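Local coordinates for protein BugD (PDB 2F5X) that probably captures aspartic acid in the periplasm as the solute receptor of a tripartite tricarboxylate transporter-type uptake system, at residues L107-P112 with G276-L280. Residues are numbered along the deposited sequence; the frame is centred on the assembly and turned at random.
Sequences LVVDVP and GAEVL
A short antiparallel edge strand, Glu-278 and Val-279, is laid along the long strand 102-117, one of those joining the two lobes of this periplasmic binding protein fold. Asp-110 and Glu-278 form the hydrogen-bonded pair: Asp-110 N gives to Glu-278 O at 2.7 Å, and Glu-278 N returns a bond to Asp-110 O at 2.9 Å. Two residues on, Leu-280 N bonds to Val-108 O at 2.9 Å. Along the other edge of strand 102-117 runs strand 236-244, where Val-109 and Val-111 bond to the backbone of His-239 and Ile-237.

The carboxylates of Asp-110 and Glu-278 rise from the same face, their planes 24° apart, with OD2 of Asp-110 3.8 Å from OE2 of Glu-278. Both side chains leave with CG anti to the backbone N (chi1 -174° and 172°), which brings the two acid groups together at a slant; such closeness may raise the affinity of one for a proton. Leu-280 folds back over this face, its CD1 3.6 Å from Val-109 O and its CD2 against Asp-110 CB.

On the reverse face Val-109 and Val-279 make the non-hydrogen-bonded pair, CG1 of Val-109 loosely against CG2 of Val-279, while helix 266-274 covers both through Phe-268, Gln-269 and Met-272. Just past the end of that helix Gly-276, with positive phi, closes it in a Schellman motif. Val-111 CG2 meets Ala-277 CB at 3.9 Å; the Val-111 side chain is about 8 Å from the bound aspartic acid, so this is packing near the pocket, not its lining. At the end of the strand pair, Pro-112 sets its ring CD 3.1 Å from Gly-276 O.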
# COMPACT_ATOMS: atom_id res chain seq x y z
N LEU A 107 -4.98 12.74 2.73
CA LEU A 107 -4.27 11.87 1.81
C LEU A 107 -2.78 12.23 1.79
O LEU A 107 -2.38 13.31 2.23
CB LEU A 107 -4.89 11.93 0.41
CG LEU A 107 -6.23 11.18 0.33
CD1 LEU A 107 -7.10 11.68 -0.82
CD2 LEU A 107 -6.01 9.66 0.23
N VAL A 108 -1.96 11.29 1.30
CA VAL A 108 -0.51 11.38 1.42
C VAL A 108 0.16 11.17 0.06
O VAL A 108 0.69 12.12 -0.54
CB VAL A 108 0.00 10.35 2.48
CG1 VAL A 108 1.52 10.39 2.62
CG2 VAL A 108 -0.67 10.60 3.85
N VAL A 109 0.12 9.94 -0.44
CA VAL A 109 0.72 9.59 -1.73
C VAL A 109 -0.17 8.59 -2.46
O VAL A 109 -1.03 7.95 -1.84
CB VAL A 109 2.16 8.96 -1.58
CG1 VAL A 109 3.18 9.98 -1.08
CG2 VAL A 109 2.14 7.71 -0.68
N ASP A 110 0.06 8.44 -3.76
CA ASP A 110 -0.58 7.40 -4.56
C ASP A 110 0.54 6.62 -5.27
O ASP A 110 1.32 7.20 -6.03
CB ASP A 110 -1.55 8.05 -5.56
CG ASP A 110 -2.37 7.05 -6.35
OD1 ASP A 110 -2.32 5.83 -6.08
OD2 ASP A 110 -3.11 7.42 -7.28
N VAL A 111 0.63 5.32 -4.99
CA VAL A 111 1.78 4.50 -5.42
C VAL A 111 1.33 3.42 -6.39
O VAL A 111 0.43 2.64 -6.08
CB VAL A 111 2.48 3.85 -4.20
CG1 VAL A 111 3.80 3.15 -4.59
CG2 VAL A 111 2.75 4.90 -3.11
N PRO A 112 1.98 3.33 -7.56
CA PRO A 112 1.64 2.28 -8.52
C PRO A 112 2.30 0.96 -8.14
O PRO A 112 3.20 0.93 -7.29
CB PRO A 112 2.21 2.83 -9.84
CG PRO A 112 3.41 3.67 -9.41
CD PRO A 112 3.05 4.22 -8.05
N GLY A 276 8.61 6.47 -7.53
CA GLY A 276 7.45 6.36 -8.40
C GLY A 276 6.12 6.74 -7.77
O GLY A 276 5.06 6.55 -8.38
N ALA A 277 6.18 7.28 -6.56
CA ALA A 277 4.98 7.70 -5.84
C ALA A 277 4.56 9.10 -6.23
O ALA A 277 5.39 10.01 -6.33
CB ALA A 277 5.20 7.61 -4.33
N GLU A 278 3.26 9.27 -6.48
CA GLU A 278 2.68 10.59 -6.69
C GLU A 278 2.34 11.18 -5.33
O GLU A 278 1.66 10.53 -4.54
CB GLU A 278 1.40 10.48 -7.53
CG GLU A 278 0.64 11.81 -7.62
CD GLU A 278 -0.72 11.69 -8.28
OE1 GLU A 278 -1.20 12.73 -8.78
OE2 GLU A 278 -1.32 10.59 -8.28
N VAL A 279 2.80 12.40 -5.06
CA VAL A 279 2.48 13.05 -3.79
C VAL A 279 1.16 13.79 -3.95
O VAL A 279 0.98 14.55 -4.91
CB VAL A 279 3.61 14.03 -3.34
CG1 VAL A 279 3.26 14.67 -2.00
CG2 VAL A 279 4.94 13.29 -3.24
N LEU A 280 0.23 13.55 -3.02
CA LEU A 280 -1.12 14.11 -3.10
C LEU A 280 -1.17 15.43 -2.31
O LEU A 280 -1.98 15.60 -1.40
CB LEU A 280 -2.15 13.08 -2.60
CG LEU A 280 -2.14 11.77 -3.41
CD1 LEU A 280 -3.13 10.75 -2.86
CD2 LEU A 280 -2.43 12.04 -4.89